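Local structure of lovastatin nonaketide synthase mokA (Monascus pilosus, 6AD3) at residues 180-191 against 203-211. The protein builds the nonaketide precursor of monacolin K (lovastatin) in nine iterative steps as a type I polyketide synthase, represented here by its condensation domain. The protein carries 1 engineered substitution. Residues are numbered along the deposited sequence; the frame is centred on the assembly and turned at random.
Sequences YDITAGDTLRLV and VVAYHRFVG
H207 meets Y180 through its backbone and CB, and I182 through its ring. Its backbone N lies over one face of the Y180 ring, offset toward the rim, and its CB makes a CH-pi contact with the same ring, 4.3 Å from the centroid. The imidazole, placed anti to the backbone N (chi1 -171°), presents a face to the I182 CG2 methyl, which sits 3.4 Å from H207 ND1. The other I182 branch ends with CD1 3.7 Å from F209 CE2, while H207 NE2 lies over the centre of the F209 ring. The Y180 hydroxyl comes up against the strand at A205, with OH 3.2 Å from A205 CB. From the other side, the R189 guanidinium lays a face over Y180 CE1; it is held end-on by D186, NH1 to OD1 (2.7 Å, a salt bridge) and NH2, in plane, to the syn lone pair of OD2, and by NH1 to L188 O, which fixes its rotation. V210 meets T187 obliquely, CG1 on CB at 3.7 Å, and L188 CD2 rests on Y206 CB. The strands themselves run antiparallel, R189/A205 and V191/V203 each exchanging two backbone bonds, and H207 N extends the pairing to T187 O (2.9 Å, 166°). The sequence from H207 on probably corresponds to the HHxxxDG motif of condensation domains, with R208 at its second histidine. The contact lies at the open end of the hairpin 188-195/199-206, in the mixed five-stranded sheet: helix 165-176 covers the V191 and V203 side, helix 213-227 the V204 and Y206 side, and helix 80-91 packs on H207 and F209.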
loop_
_atom_site.group_PDB
_atom_site.type_symbol
_atom_site.label_atom_id
_atom_site.label_comp_id
_atom_site.label_asym_id
_atom_site.label_seq_id
_atom_site.Cartn_x
_atom_site.Cartn_y
_atom_site.Cartn_z
ATOM N N TYR A 180 16.320 -0.817 10.303
ATOM C CA TYR A 180 16.195 0.615 10.514
ATOM C C TYR A 180 16.356 0.942 12.003
ATOM O O TYR A 180 15.653 0.385 12.825
ATOM C CB TYR A 180 14.839 1.097 10.026
ATOM C CG TYR A 180 14.712 1.080 8.538
ATOM C CD1 TYR A 180 15.426 1.939 7.772
ATOM C CD2 TYR A 180 13.841 0.208 7.905
ATOM C CE1 TYR A 180 15.350 1.907 6.372
ATOM C CE2 TYR A 180 13.789 0.116 6.519
ATOM C CZ TYR A 180 14.525 0.994 5.758
ATOM O OH TYR A 180 14.497 0.936 4.389
ATOM N N ASP A 181 17.284 1.823 12.338
ATOM C CA ASP A 181 17.405 2.284 13.743
ATOM C C ASP A 181 16.543 3.545 13.939
ATOM O O ASP A 181 17.051 4.693 13.920
ATOM C CB ASP A 181 18.859 2.562 14.068
ATOM C CG ASP A 181 19.087 2.930 15.550
ATOM O OD1 ASP A 181 18.121 2.956 16.327
ATOM O OD2 ASP A 181 20.246 3.232 15.891
ATOM N N ILE A 182 15.236 3.356 14.046
ATOM C CA ILE A 182 14.339 4.534 13.976
ATOM C C ILE A 182 14.526 5.501 15.156
ATOM O O ILE A 182 14.316 6.708 15.007
ATOM C CB ILE A 182 12.850 4.142 13.811
ATOM C CG1 ILE A 182 12.342 3.379 15.014
ATOM C CG2 ILE A 182 12.667 3.306 12.541
ATOM C CD1 ILE A 182 10.852 3.180 15.004
ATOM N N THR A 183 14.993 4.985 16.306
ATOM C CA THR A 183 15.290 5.827 17.417
ATOM C C THR A 183 16.281 6.903 17.055
ATOM O O THR A 183 16.146 8.030 17.501
ATOM C CB THR A 183 15.853 5.028 18.626
ATOM O OG1 THR A 183 15.027 3.881 18.863
ATOM C CG2 THR A 183 15.820 5.902 19.845
ATOM N N ALA A 184 17.217 6.580 16.179
ATOM C CA ALA A 184 18.288 7.485 15.792
ATOM C C ALA A 184 17.978 8.277 14.496
ATOM O O ALA A 184 18.894 8.840 13.875
ATOM C CB ALA A 184 19.588 6.693 15.628
ATOM N N GLY A 185 16.762 8.108 13.980
ATOM C CA GLY A 185 16.381 8.735 12.735
ATOM C C GLY A 185 16.922 8.058 11.499
ATOM O O GLY A 185 16.929 8.644 10.431
ATOM N N ASP A 186 17.210 6.769 11.620
ATOM C CA ASP A 186 17.633 5.949 10.484
ATOM C C ASP A 186 16.394 5.248 9.941
ATOM O O ASP A 186 15.858 4.347 10.595
ATOM C CB ASP A 186 18.659 4.888 10.977
ATOM C CG ASP A 186 19.045 3.924 9.911
ATOM O OD1 ASP A 186 19.351 4.393 8.811
ATOM O OD2 ASP A 186 18.968 2.694 10.126
ATOM N N THR A 187 15.809 5.840 8.897
ATOM C CA THR A 187 14.466 5.515 8.459
ATOM C C THR A 187 14.325 5.306 6.953
ATOM O O THR A 187 13.262 4.873 6.495
ATOM C CB THR A 187 13.469 6.617 8.857
ATOM O OG1 THR A 187 13.847 7.849 8.199
ATOM C CG2 THR A 187 13.472 6.812 10.361
ATOM N N LEU A 188 15.382 5.590 6.180
ATOM C CA LEU A 188 15.302 5.581 4.708
ATOM C C LEU A 188 16.603 5.005 4.147
ATOM O O LEU A 188 17.693 5.126 4.782
ATOM C CB LEU A 188 15.209 7.011 4.205
ATOM C CG LEU A 188 13.930 7.771 4.018
ATOM C CD1 LEU A 188 14.254 9.001 3.136
ATOM C CD2 LEU A 188 12.839 6.933 3.353
ATOM N N ARG A 189 16.517 4.372 2.989
ATOM C CA ARG A 189 17.706 4.129 2.171
ATOM C C ARG A 189 17.472 4.693 0.794
ATOM O O ARG A 189 16.380 4.571 0.256
ATOM C CB ARG A 189 18.015 2.625 2.060
ATOM C CG ARG A 189 17.977 1.879 3.390
ATOM C CD ARG A 189 19.323 1.867 4.047
ATOM N NE ARG A 189 19.278 1.197 5.355
ATOM C CZ ARG A 189 19.201 1.835 6.508
ATOM N NH1 ARG A 189 18.847 3.110 6.518
ATOM N NH2 ARG A 189 19.245 1.144 7.657
ATOM N N LEU A 190 18.434 5.475 0.314
ATOM C CA LEU A 190 18.380 6.015 -1.043
ATOM C C LEU A 190 19.661 5.643 -1.761
ATOM O O LEU A 190 20.713 6.129 -1.373
ATOM C CB LEU A 190 18.257 7.530 -1.014
ATOM C CG LEU A 190 17.030 8.092 -0.300
ATOM C CD1 LEU A 190 17.164 9.572 -0.024
ATOM C CD2 LEU A 190 15.769 7.815 -1.087
ATOM N N VAL A 191 19.569 4.662 -2.666
ATOM C CA VAL A 191 20.748 3.993 -3.219
ATOM C C VAL A 191 20.650 3.899 -4.724
ATOM O O VAL A 191 19.644 3.389 -5.268
ATOM C CB VAL A 191 20.938 2.591 -2.629
ATOM C CG1 VAL A 191 22.199 1.944 -3.225
ATOM C CG2 VAL A 191 20.987 2.657 -1.127
ATOM N N VAL A 203 17.070 2.678 -5.759
ATOM C CA VAL A 203 16.230 2.094 -4.750
ATOM C C VAL A 203 15.866 3.160 -3.715
ATOM O O VAL A 203 16.747 3.814 -3.124
ATOM C CB VAL A 203 16.932 0.895 -4.040
ATOM C CG1 VAL A 203 16.001 0.230 -2.998
ATOM C CG2 VAL A 203 17.408 -0.139 -5.053
ATOM N N VAL A 204 14.566 3.244 -3.436
ATOM C CA VAL A 204 14.019 3.937 -2.326
ATOM C C VAL A 204 13.444 2.924 -1.333
ATOM O O VAL A 204 12.522 2.169 -1.644
ATOM C CB VAL A 204 12.900 4.919 -2.765
ATOM C CG1 VAL A 204 12.245 5.534 -1.542
ATOM C CG2 VAL A 204 13.434 5.980 -3.700
ATOM N N ALA A 205 14.047 2.867 -0.149
ATOM C CA ALA A 205 13.605 1.991 0.872
ATOM C C ALA A 205 13.230 2.811 2.099
ATOM O O ALA A 205 13.879 3.792 2.419
ATOM C CB ALA A 205 14.661 0.991 1.212
ATOM N N TYR A 206 12.169 2.407 2.756
ATOM C CA TYR A 206 11.606 3.179 3.852
ATOM C C TYR A 206 10.996 2.323 4.926
ATOM O O TYR A 206 10.303 1.323 4.666
ATOM C CB TYR A 206 10.587 4.215 3.370
ATOM C CG TYR A 206 9.435 3.657 2.562
ATOM C CD1 TYR A 206 9.564 3.435 1.205
ATOM C CD2 TYR A 206 8.163 3.492 3.142
ATOM C CE1 TYR A 206 8.479 2.993 0.449
ATOM C CE2 TYR A 206 7.086 3.077 2.400
ATOM C CZ TYR A 206 7.247 2.802 1.073
ATOM O OH TYR A 206 6.177 2.381 0.340
ATOM N N HIS A 207 11.267 2.734 6.168
ATOM C CA HIS A 207 10.462 2.317 7.290
ATOM C C HIS A 207 9.042 2.783 7.070
ATOM O O HIS A 207 8.802 3.843 6.483
ATOM C CB HIS A 207 11.020 2.863 8.599
ATOM C CG HIS A 207 10.350 2.301 9.811
ATOM N ND1 HIS A 207 10.834 1.216 10.515
ATOM C CD2 HIS A 207 9.230 2.691 10.447
ATOM C CE1 HIS A 207 10.016 0.943 11.506
ATOM N NE2 HIS A 207 9.021 1.805 11.473
ATOM N N ARG A 208 8.089 1.985 7.564
ATOM C CA ARG A 208 6.657 2.302 7.457
ATOM C C ARG A 208 6.334 3.726 7.888
ATOM O O ARG A 208 5.478 4.350 7.302
ATOM C CB ARG A 208 5.868 1.318 8.296
ATOM C CG ARG A 208 4.370 1.600 8.474
ATOM C CD ARG A 208 3.563 1.273 7.257
ATOM N NE ARG A 208 3.758 2.227 6.166
ATOM C CZ ARG A 208 3.260 2.081 4.947
ATOM N NH1 ARG A 208 2.559 1.015 4.638
ATOM N NH2 ARG A 208 3.467 3.000 4.015
ATOM N N PHE A 209 6.956 4.203 8.963
ATOM C CA PHE A 209 6.531 5.427 9.558
ATOM C C PHE A 209 6.795 6.682 8.685
ATOM O O PHE A 209 6.262 7.763 9.002
ATOM C CB PHE A 209 7.214 5.651 10.911
ATOM C CG PHE A 209 6.808 4.696 12.005
ATOM C CD1 PHE A 209 5.786 3.789 11.835
ATOM C CD2 PHE A 209 7.529 4.674 13.203
ATOM C CE1 PHE A 209 5.515 2.863 12.791
ATOM C CE2 PHE A 209 7.245 3.737 14.166
ATOM C CZ PHE A 209 6.200 2.871 13.985
ATOM N N VAL A 210 7.664 6.581 7.677
ATOM C CA VAL A 210 8.165 7.773 6.944
ATOM C C VAL A 210 7.778 7.837 5.481
ATOM O O VAL A 210 8.133 8.792 4.804
ATOM C CB VAL A 210 9.684 7.989 7.086
ATOM C CG1 VAL A 210 10.053 8.120 8.575
ATOM C CG2 VAL A 210 10.467 6.831 6.449
ATOM N N GLY A 211 7.072 6.821 4.994
ATOM C CA GLY A 211 6.734 6.784 3.589
ATOM C C GLY A 211 5.495 6.037 3.204
ATOM O O GLY A 211 4.762 5.516 4.054
#